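Local structure of kelch domain-containing protein (Colletotrichum graminicola M1.001, 5C92) at residues A[182-187]-A[198-203]; A[333-338]-A[421-426]; A[167-172]-A[218-223]. The protein probably oxidises alcohols as a galactose oxidase-like copper radical enzyme and binds a copper(I) ion. One frame throughout, in Å; residues are numbered along the deposited sequence.

Interaction 1 of 3, residues A[182-187]-A[198-203]; sequences WSWKNG and MNWYDT. With NAG (2-acetamido-2-deoxy-beta-D-glucopyranose), chain C.
Trp184 and Trp200 meet within one four-stranded antiparallel blade of the beta-propeller. Residues 182-187 run off the first strand of the blade, 181-183, into the connection that leads to strand 188-191, while 198-203 form the third strand and its exit. The contact lies where the second strand begins and the third ends.

Trp184 comes first. Its CG lies anti to the backbone N (chi1 -167°), which carries the indole across to the CZ3-CH2 end of Trp200: CD1 touches CH2 of Trp200 at 3.6 Å, and CB of Trp184 lies 4.0 Å from CZ3 of Trp200. The planes are inclined by 33°, and the centroids of the five-membered ring of Trp184 and the six-membered ring of Trp200 are 5.7 Å apart, so the rings meet obliquely. Both indole N-H groups are satisfied beyond the contact, NE1 of Trp184 by Gly260 O and NE1 of Trp200 by Gln264 O.

Next, Asn186 bears an N-linked sugar, its ND2 being joined to C1 of the N-acetylglucosamine at 1.4 Å. The sugar also reaches the end of the third strand, its O6 giving a hydrogen bond to Asp202 OD2 (2.8 Å); Lys204 pairs with OD1 of Asp202 and also binds the sugar.

Gly187, with positive phi like Asn186, offers one carbonyl oxygen to two donors of Thr203. The backbone N of Thr203 reaches Gly187 O at 3.0 Å from a tilted direction, whereas Thr203 OG1, 2.6 Å from Gly187 O, lies in the carbonyl plane on a lone pair, at a C=O...O angle of 132°.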
loop_
_atom_site.group_PDB
_atom_site.type_symbol
_atom_site.label_atom_id
_atom_site.label_comp_id
_atom_site.label_asym_id
_atom_site.label_seq_id
_atom_site.Cartn_x
_atom_site.Cartn_y
_atom_site.Cartn_z
ATOM N N TRP A 182 -7.611 7.431 2.410
ATOM C CA TRP A 182 -7.027 7.226 3.722
ATOM C C TRP A 182 -8.121 7.190 4.781
ATOM O O TRP A 182 -8.732 8.207 5.125
ATOM C CB TRP A 182 -6.002 8.295 4.034
ATOM C CG TRP A 182 -4.777 8.126 3.245
ATOM C CD1 TRP A 182 -4.411 8.832 2.133
ATOM C CD2 TRP A 182 -3.831 7.092 3.401
ATOM N NE1 TRP A 182 -3.267 8.311 1.590
ATOM C CE2 TRP A 182 -2.905 7.207 2.308
ATOM C CE3 TRP A 182 -3.747 5.988 4.243
ATOM C CZ2 TRP A 182 -1.829 6.343 2.133
ATOM C CZ3 TRP A 182 -2.691 5.048 4.009
ATOM C CH2 TRP A 182 -1.751 5.251 2.958
ATOM N N SER A 183 -8.353 6.009 5.303
ATOM C CA SER A 183 -9.327 5.809 6.355
ATOM C C SER A 183 -8.957 6.576 7.619
ATOM O O SER A 183 -7.773 6.701 8.034
ATOM C CB SER A 183 -9.448 4.303 6.624
ATOM O OG SER A 183 -10.134 3.703 5.564
ATOM N N TRP A 184 -9.962 7.174 8.237
ATOM C CA TRP A 184 -9.671 7.922 9.451
ATOM C C TRP A 184 -10.827 7.747 10.480
ATOM O O TRP A 184 -11.586 6.744 10.413
ATOM C CB TRP A 184 -9.344 9.368 9.053
ATOM C CG TRP A 184 -8.728 10.276 10.081
ATOM C CD1 TRP A 184 -9.231 11.508 10.485
ATOM C CD2 TRP A 184 -7.462 10.133 10.752
ATOM N NE1 TRP A 184 -8.350 12.110 11.354
ATOM C CE2 TRP A 184 -7.292 11.280 11.582
ATOM C CE3 TRP A 184 -6.484 9.143 10.774
ATOM C CZ2 TRP A 184 -6.202 11.455 12.409
ATOM C CZ3 TRP A 184 -5.403 9.320 11.601
ATOM C CH2 TRP A 184 -5.255 10.483 12.397
ATOM N N LYS A 185 -10.913 8.677 11.435
ATOM C CA LYS A 185 -11.738 8.519 12.643
ATOM C C LYS A 185 -13.217 8.386 12.289
ATOM O O LYS A 185 -13.693 8.891 11.254
ATOM C CB LYS A 185 -11.523 9.689 13.616
ATOM C CG LYS A 185 -10.129 9.836 14.190
ATOM C CD LYS A 185 -9.929 11.121 14.989
ATOM C CE LYS A 185 -8.584 11.108 15.713
ATOM N NZ LYS A 185 -8.073 12.497 15.878
ATOM N N ASN A 186 -13.917 7.566 13.065
ATOM C CA ASN A 186 -15.368 7.491 12.973
ATOM C C ASN A 186 -15.871 7.172 11.560
ATOM O O ASN A 186 -16.851 7.741 11.084
ATOM C CB ASN A 186 -15.930 8.827 13.512
ATOM C CG ASN A 186 -17.434 8.798 13.746
ATOM O OD1 ASN A 186 -18.028 7.757 14.001
ATOM N ND2 ASN A 186 -18.049 9.961 13.653
ATOM N N GLY A 187 -15.244 6.203 10.887
ATOM C CA GLY A 187 -15.729 5.763 9.560
ATOM C C GLY A 187 -15.489 6.726 8.387
ATOM O O GLY A 187 -16.056 6.561 7.308
ATOM N N MET A 198 -9.159 17.951 -2.354
ATOM C CA MET A 198 -9.325 16.843 -1.406
ATOM C C MET A 198 -10.704 16.890 -0.790
ATOM O O MET A 198 -11.291 17.961 -0.703
ATOM C CB MET A 198 -8.270 16.969 -0.304
ATOM C CG MET A 198 -6.889 17.106 -0.883
ATOM S SD MET A 198 -5.547 17.036 0.320
ATOM C CE MET A 198 -5.873 18.519 1.287
ATOM N N ASN A 199 -11.232 15.733 -0.415
ATOM C CA ASN A 199 -12.615 15.581 0.040
ATOM C C ASN A 199 -12.703 14.521 1.141
ATOM O O ASN A 199 -11.997 13.497 1.123
ATOM C CB ASN A 199 -13.575 15.195 -1.099
ATOM C CG ASN A 199 -13.733 16.286 -2.160
ATOM O OD1 ASN A 199 -14.539 17.207 -2.028
ATOM N ND2 ASN A 199 -12.967 16.179 -3.214
ATOM N N TRP A 200 -13.512 14.813 2.151
ATOM C CA TRP A 200 -13.845 13.856 3.188
ATOM C C TRP A 200 -15.053 13.102 2.756
ATOM O O TRP A 200 -15.986 13.656 2.172
ATOM C CB TRP A 200 -14.151 14.532 4.511
ATOM C CG TRP A 200 -12.949 15.057 5.194
ATOM C CD1 TRP A 200 -12.604 16.350 5.324
ATOM C CD2 TRP A 200 -12.036 14.313 5.987
ATOM N NE1 TRP A 200 -11.511 16.459 6.091
ATOM C CE2 TRP A 200 -11.124 15.216 6.503
ATOM C CE3 TRP A 200 -11.882 12.948 6.270
ATOM C CZ2 TRP A 200 -10.055 14.821 7.311
ATOM C CZ3 TRP A 200 -10.868 12.554 7.090
ATOM C CH2 TRP A 200 -9.936 13.474 7.579
ATOM N N TYR A 201 -15.023 11.816 3.016
ATOM C CA TYR A 201 -16.196 10.998 2.850
ATOM C C TYR A 201 -16.522 10.340 4.200
ATOM O O TYR A 201 -15.615 10.042 5.010
ATOM C CB TYR A 201 -15.967 9.923 1.804
ATOM C CG TYR A 201 -15.937 10.415 0.422
ATOM C CD1 TYR A 201 -17.106 10.499 -0.328
ATOM C CD2 TYR A 201 -14.732 10.803 -0.179
ATOM C CE1 TYR A 201 -17.087 10.963 -1.632
ATOM C CE2 TYR A 201 -14.720 11.289 -1.491
ATOM C CZ TYR A 201 -15.886 11.340 -2.225
ATOM O OH TYR A 201 -15.877 11.785 -3.569
ATOM N N ASP A 202 -17.818 10.151 4.445
ATOM C CA ASP A 202 -18.326 9.499 5.680
ATOM C C ASP A 202 -19.024 8.228 5.221
ATOM O O ASP A 202 -19.896 8.244 4.303
ATOM C CB ASP A 202 -19.243 10.458 6.440
ATOM C CG ASP A 202 -19.857 9.845 7.682
ATOM O OD1 ASP A 202 -19.667 8.639 7.981
ATOM O OD2 ASP A 202 -20.552 10.614 8.372
ATOM N N THR A 203 -18.471 7.091 5.642
ATOM C CA THR A 203 -18.968 5.820 5.108
ATOM C C THR A 203 -20.135 5.246 5.897
ATOM O O THR A 203 -20.696 4.262 5.440
ATOM C CB THR A 203 -17.869 4.739 4.992
ATOM O OG1 THR A 203 -17.286 4.525 6.284
ATOM C CG2 THR A 203 -16.798 5.216 3.987
HETATM C C1 NAG C . -19.460 10.104 13.819
HETATM C C2 NAG C . -19.588 11.147 14.927
HETATM C C3 NAG C . -21.045 11.628 15.017
HETATM C C4 NAG C . -21.783 11.776 13.681
HETATM C C5 NAG C . -21.431 10.736 12.636
HETATM C C6 NAG C . -21.951 11.191 11.272
HETATM C C7 NAG C . -18.120 10.973 16.937
HETATM C C8 NAG C . -17.776 10.164 18.161
HETATM N N2 NAG C . -19.119 10.516 16.169
HETATM O O3 NAG C . -21.068 12.927 15.599
HETATM O O4 NAG C . -23.196 11.682 13.861
HETATM O O5 NAG C . -20.014 10.590 12.600
HETATM O O6 NAG C . -22.334 10.064 10.483
HETATM O O7 NAG C . -17.512 11.999 16.688
#

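Interaction 2 of 3, residues A[333-338]-A[421-426]; sequences NYHSTA and TTHTVN. With CU1 (copper (I) ion), chain D.
His423 and His335 converge on one copper ion, and the side chain of His423 gives the line along which the site can be read. From CB, CG turns anti to the carbonyl carbon (chi1 -74°), which sends the ring toward the loop 333-335. On one branch, ND1 donates to OG1 of the preceding Thr422 at 2.9 Å; this bond restricts rotation of the imidazole and leaves NE2 to the metal. CE1, next round the ring, packs 3.7 Å from CD2 of His335. On the other branch CD2 meets Tyr334 OH at 3.6 Å, the hydroxyl lying in the plane of the imidazole at its edge. The Tyr334 and His423 planes stand at 86°, an offset edge-to-face pair with the histidine edge turned toward the tyrosine face. At the tip, NE2 of His423 binds copper at 2.1 Å and NE2 of His335 binds it at 2.2 Å. These two nitrogens are 3.1 Å apart because they share the metal, with no hydrogen bond between them, and their rings are inclined by 79°.

The site also has second-shell support: ND1 of His335 is held by Gly352 O, and Tyr334 OH by Tyr245 and Tyr120. Away from the metal the backbones are joined by water, water 1 linking Ser336 O (2.9 Å) to His423 N (2.9 Å). Further along, the methyl CG2 of Thr421 packs against Ala338 O. Tyr120 completes the ligand set; Tyr334 OH stands nearby without being counted in it, as with the axial tyrosine of galactose oxidase, whose active site this resembles.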
loop_
_atom_site.group_PDB
_atom_site.type_symbol
_atom_site.label_atom_id
_atom_site.label_comp_id
_atom_site.label_asym_id
_atom_site.label_seq_id
_atom_site.Cartn_x
_atom_site.Cartn_y
_atom_site.Cartn_z
ATOM N N ASN A 333 8.158 1.335 -14.290
ATOM C CA ASN A 333 7.217 2.383 -14.708
ATOM C C ASN A 333 5.757 1.878 -14.498
ATOM O O ASN A 333 5.439 1.336 -13.453
ATOM C CB ASN A 333 7.468 2.861 -16.142
ATOM C CG ASN A 333 8.822 3.548 -16.348
ATOM O OD1 ASN A 333 9.236 3.714 -17.496
ATOM N ND2 ASN A 333 9.482 3.980 -15.297
ATOM N N TYR A 334 4.891 2.030 -15.490
ATOM C CA TYR A 334 3.521 1.574 -15.357
ATOM C C TYR A 334 3.502 0.102 -14.988
ATOM O O TYR A 334 4.186 -0.685 -15.621
ATOM C CB TYR A 334 2.746 1.731 -16.672
ATOM C CG TYR A 334 1.270 1.604 -16.530
ATOM C CD1 TYR A 334 0.572 2.387 -15.602
ATOM C CD2 TYR A 334 0.532 0.763 -17.343
ATOM C CE1 TYR A 334 -0.805 2.307 -15.482
ATOM C CE2 TYR A 334 -0.882 0.716 -17.244
ATOM C CZ TYR A 334 -1.526 1.515 -16.335
ATOM O OH TYR A 334 -2.881 1.497 -16.212
ATOM N N HIS A 335 2.576 -0.254 -14.119
ATOM C CA HIS A 335 2.425 -1.639 -13.601
ATOM C C HIS A 335 3.582 -2.215 -12.734
ATOM O O HIS A 335 3.711 -3.445 -12.606
ATOM C CB HIS A 335 2.172 -2.586 -14.770
ATOM C CG HIS A 335 0.810 -2.488 -15.337
ATOM N ND1 HIS A 335 0.495 -3.013 -16.565
ATOM C CD2 HIS A 335 -0.329 -1.945 -14.850
ATOM C CE1 HIS A 335 -0.775 -2.769 -16.831
ATOM N NE2 HIS A 335 -1.302 -2.156 -15.794
ATOM N N SER A 336 4.456 -1.334 -12.242
ATOM C CA SER A 336 5.478 -1.676 -11.269
ATOM C C SER A 336 4.886 -1.691 -9.870
ATOM O O SER A 336 3.846 -1.066 -9.608
ATOM C CB SER A 336 6.686 -0.710 -11.358
ATOM O OG SER A 336 6.407 0.638 -10.949
ATOM N N THR A 337 5.529 -2.424 -8.957
ATOM C CA THR A 337 5.047 -2.550 -7.560
ATOM C C THR A 337 6.223 -2.475 -6.594
ATOM O O THR A 337 7.376 -2.681 -7.007
ATOM C CB THR A 337 4.326 -3.894 -7.313
ATOM O OG1 THR A 337 5.171 -4.988 -7.739
ATOM C CG2 THR A 337 2.998 -3.933 -8.027
ATOM N N ALA A 338 5.952 -2.033 -5.359
ATOM C CA ALA A 338 6.922 -2.109 -4.277
ATOM C C ALA A 338 6.206 -2.339 -2.966
ATOM O O ALA A 338 5.045 -1.987 -2.848
ATOM C CB ALA A 338 7.778 -0.871 -4.206
ATOM N N THR A 421 -0.499 -3.853 -3.014
ATOM C CA THR A 421 -0.453 -2.714 -3.929
ATOM C C THR A 421 -0.551 -3.141 -5.363
ATOM O O THR A 421 -0.156 -4.281 -5.733
ATOM C CB THR A 421 0.806 -1.804 -3.709
ATOM O OG1 THR A 421 0.698 -0.599 -4.479
ATOM C CG2 THR A 421 2.053 -2.484 -4.121
ATOM N N THR A 422 -1.190 -2.268 -6.132
ATOM C CA THR A 422 -1.223 -2.343 -7.601
ATOM C C THR A 422 -1.558 -0.934 -8.127
ATOM O O THR A 422 -2.259 -0.154 -7.443
ATOM C CB THR A 422 -2.192 -3.439 -8.126
ATOM O OG1 THR A 422 -2.020 -3.634 -9.539
ATOM C CG2 THR A 422 -3.651 -3.117 -7.873
ATOM N N HIS A 423 -0.910 -0.562 -9.220
ATOM C CA HIS A 423 -1.216 0.684 -9.944
ATOM C C HIS A 423 -0.964 1.928 -9.115
ATOM O O HIS A 423 -1.671 2.902 -9.286
ATOM C CB HIS A 423 -2.688 0.682 -10.408
ATOM C CG HIS A 423 -2.939 -0.225 -11.554
ATOM N ND1 HIS A 423 -3.031 -1.595 -11.408
ATOM C CD2 HIS A 423 -3.037 0.018 -12.880
ATOM C CE1 HIS A 423 -3.228 -2.153 -12.588
ATOM N NE2 HIS A 423 -3.208 -1.200 -13.496
ATOM N N THR A 424 0.032 1.865 -8.226
ATOM C CA THR A 424 0.430 2.898 -7.316
ATOM C C THR A 424 -0.446 3.011 -6.073
ATOM O O THR A 424 -0.161 3.857 -5.246
ATOM C CB THR A 424 0.572 4.353 -7.915
ATOM O OG1 THR A 424 -0.723 4.948 -8.187
ATOM C CG2 THR A 424 1.476 4.347 -9.158
ATOM N N VAL A 425 -1.524 2.246 -5.978
ATOM C CA VAL A 425 -2.501 2.408 -4.903
ATOM C C VAL A 425 -2.183 1.413 -3.789
ATOM O O VAL A 425 -2.053 0.188 -4.036
ATOM C CB VAL A 425 -3.907 2.206 -5.454
ATOM C CG1 VAL A 425 -4.979 2.304 -4.354
ATOM C CG2 VAL A 425 -4.140 3.253 -6.503
ATOM N N ASN A 426 -1.912 1.943 -2.610
ATOM C CA ASN A 426 -1.799 1.120 -1.410
ATOM C C ASN A 426 -2.453 1.798 -0.228
ATOM O O ASN A 426 -1.789 2.482 0.526
ATOM C CB ASN A 426 -0.352 0.715 -1.122
ATOM C CG ASN A 426 -0.226 -0.258 0.040
ATOM O OD1 ASN A 426 -1.149 -0.437 0.819
ATOM N ND2 ASN A 426 0.966 -0.765 0.236
HETATM CU CU CU1 D . -3.301 -1.232 -15.640
HETATM O O HOH W 1 1.209 -1.957 -10.555
HETATM O O HOH W 2 1.498 -0.338 -7.185
HETATM O O HOH W 3 3.519 -0.144 -1.488
#

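Interaction 3 of 3, residues A[167-172]-A[218-223]; sequences LVMQRG and DEDSMC
Asp220 and Met169 face each other between two loops, one leading from strand 155-158 to strand 181-183 and the other from strand 208-214 to strand 225-230. Neither segment is regular, and the approach is local, with Met169 and Asp220 as the closest backbone pair.

The polar component is slight. Across the contact the backbone N of Gln170 points to OD2 of Asp220 at 3.4 Å, a weak hydrogen bond by length although almost straight (174°). The other carboxylate oxygen, OD1, takes its hydrogen bond from Lys196 N, so the two oxygens tie Asp220 to different parts of the chain. Within the second loop, Asp220 N donates to OE2 of Glu219 at 3.0 Å, meeting that carboxylate from above its plane.

The apolar component is carried by Met169. Its chi1 of -16° is close to eclipsed, a position that suggests some strain, and the thioether runs past Asp220 in the opposite sense. CB of Met169 lies 3.5 Å from OD2 of Asp220, while the terminal CE, folded back at chi3, touches CB of Asp220 at 3.8 Å and CB of Met222 also at 3.8 Å. Met222 starts with CG anti to the backbone N (chi1 178°) and then bends twice, bringing its own CE to 4.1 Å from SD of Met169; the two thioethers cross.

The Met222 side chain is about 7 Å from that of Tyr120 and about 11 Å from the copper, so the contact is structural packing outside the metal's ligand shell. It joins consecutive inter-blade loops, the connections of a beta-propeller, here flanking the blade that runs from strand 181-183 to strand 208-214.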
loop_
_atom_site.group_PDB
_atom_site.type_symbol
_atom_site.label_atom_id
_atom_site.label_comp_id
_atom_site.label_asym_id
_atom_site.label_seq_id
_atom_site.Cartn_x
_atom_site.Cartn_y
_atom_site.Cartn_z
ATOM N N LEU A 167 -14.291 14.232 -6.537
ATOM C CA LEU A 167 -12.883 13.806 -6.641
ATOM C C LEU A 167 -12.347 13.746 -8.074
ATOM O O LEU A 167 -11.136 13.707 -8.274
ATOM C CB LEU A 167 -12.656 12.473 -5.901
ATOM C CG LEU A 167 -13.194 11.193 -6.475
ATOM C CD1 LEU A 167 -12.461 10.685 -7.727
ATOM C CD2 LEU A 167 -13.189 10.173 -5.328
ATOM N N VAL A 168 -13.238 13.792 -9.068
ATOM C CA VAL A 168 -12.838 13.582 -10.431
ATOM C C VAL A 168 -11.840 14.633 -10.855
ATOM O O VAL A 168 -12.063 15.806 -10.592
ATOM C CB VAL A 168 -14.071 13.604 -11.327
ATOM C CG1 VAL A 168 -13.692 13.522 -12.775
ATOM C CG2 VAL A 168 -14.992 12.453 -10.961
ATOM N N MET A 169 -10.738 14.251 -11.504
ATOM C CA MET A 169 -9.827 15.278 -11.992
ATOM C C MET A 169 -10.293 15.924 -13.343
ATOM O O MET A 169 -11.170 15.416 -14.044
ATOM C CB MET A 169 -8.369 14.806 -12.183
ATOM C CG MET A 169 -7.872 13.531 -11.569
ATOM S SD MET A 169 -6.066 13.551 -11.522
ATOM C CE MET A 169 -5.601 13.899 -13.189
ATOM N N GLN A 170 -9.603 16.978 -13.748
ATOM C CA GLN A 170 -9.994 17.714 -14.938
ATOM C C GLN A 170 -9.640 17.057 -16.264
ATOM O O GLN A 170 -10.425 17.122 -17.166
ATOM C CB GLN A 170 -9.352 19.082 -14.941
ATOM C CG GLN A 170 -9.931 19.960 -16.054
ATOM C CD GLN A 170 -9.498 21.402 -15.895
ATOM O OE1 GLN A 170 -8.363 21.692 -15.476
ATOM N NE2 GLN A 170 -10.417 22.318 -16.174
ATOM N N ARG A 171 -8.441 16.490 -16.381
ATOM C CA ARG A 171 -7.888 15.991 -17.640
ATOM C C ARG A 171 -7.600 14.461 -17.584
ATOM O O ARG A 171 -7.338 13.860 -16.500
ATOM C CB ARG A 171 -6.530 16.646 -17.923
ATOM C CG ARG A 171 -6.558 18.160 -17.950
ATOM C CD ARG A 171 -5.198 18.711 -18.265
ATOM N NE ARG A 171 -5.170 20.177 -18.207
ATOM C CZ ARG A 171 -4.767 20.977 -19.195
ATOM N NH1 ARG A 171 -4.375 20.496 -20.376
ATOM N NH2 ARG A 171 -4.752 22.286 -18.999
ATOM N N GLY A 172 -7.466 13.909 -18.772
ATOM C CA GLY A 172 -6.823 12.637 -18.997
ATOM C C GLY A 172 -7.749 11.467 -18.776
ATOM O O GLY A 172 -8.894 11.612 -18.337
ATOM N N ASP A 218 -0.403 22.297 -5.156
ATOM C CA ASP A 218 -0.106 21.187 -6.054
ATOM C C ASP A 218 -1.103 21.197 -7.234
ATOM O O ASP A 218 -2.222 21.654 -7.115
ATOM C CB ASP A 218 -0.190 19.876 -5.292
ATOM C CG ASP A 218 0.556 18.708 -5.977
ATOM O OD1 ASP A 218 1.375 18.955 -6.862
ATOM O OD2 ASP A 218 0.274 17.530 -5.616
ATOM N N GLU A 219 -0.691 20.658 -8.361
ATOM C CA GLU A 219 -1.601 20.361 -9.444
ATOM C C GLU A 219 -2.158 18.939 -9.255
ATOM O O GLU A 219 -1.657 18.173 -8.417
ATOM C CB GLU A 219 -0.835 20.502 -10.753
ATOM C CG GLU A 219 -1.675 20.536 -12.024
ATOM C CD GLU A 219 -2.942 21.364 -11.906
ATOM O OE1 GLU A 219 -2.815 22.609 -11.734
ATOM O OE2 GLU A 219 -4.053 20.743 -11.945
ATOM N N ASP A 220 -3.199 18.614 -10.036
ATOM C CA ASP A 220 -3.660 17.266 -10.236
ATOM C C ASP A 220 -2.483 16.336 -10.475
ATOM O O ASP A 220 -1.586 16.603 -11.310
ATOM C CB ASP A 220 -4.616 17.168 -11.446
ATOM C CG ASP A 220 -5.994 17.843 -11.216
ATOM O OD1 ASP A 220 -6.373 18.113 -10.077
ATOM O OD2 ASP A 220 -6.756 17.927 -12.179
ATOM N N SER A 221 -2.555 15.180 -9.831
ATOM C CA SER A 221 -1.346 14.330 -9.632
ATOM C C SER A 221 -1.652 12.803 -9.830
ATOM O O SER A 221 -1.484 12.001 -8.922
ATOM C CB SER A 221 -0.781 14.619 -8.227
ATOM O OG SER A 221 -0.048 15.867 -8.179
ATOM N N MET A 222 -2.280 12.453 -10.943
ATOM C CA MET A 222 -2.608 11.072 -11.234
ATOM C C MET A 222 -1.358 10.193 -11.181
ATOM O O MET A 222 -0.298 10.552 -11.726
ATOM C CB MET A 222 -3.343 10.921 -12.557
ATOM C CG MET A 222 -3.686 9.474 -12.971
ATOM S SD MET A 222 -4.841 8.737 -11.824
ATOM C CE MET A 222 -6.374 9.541 -12.291
ATOM N N CYS A 223 -1.480 9.107 -10.416
ATOM C CA CYS A 223 -0.404 8.102 -10.193
ATOM C C CYS A 223 0.814 8.769 -9.567
ATOM O O CYS A 223 1.962 8.355 -9.768
ATOM C CB CYS A 223 -0.106 7.374 -11.507
ATOM S SG CYS A 223 -1.579 6.433 -12.045
#

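In the fold
Interactions 1 and 3 both concern the blade that runs from strand 181-183 to strand 208-214: interaction 1 lies within it and is nested in the chain between the two inter-blade loops that form interaction 3. Interaction 2 instead joins strand 336-340 to the galactose oxidase-like early set (E-set) domain, and its centre lies about 9 Å from that of the chain, against 17 and 20 Å for the others. All three are largely buried, but interaction 1 carries a sugar and interaction 3 an exposed glutamine. Chemistry follows place: metal ligation and bridging waters inside, aromatic packing with a doubly used carbonyl in the blade, thioether packing in the loops.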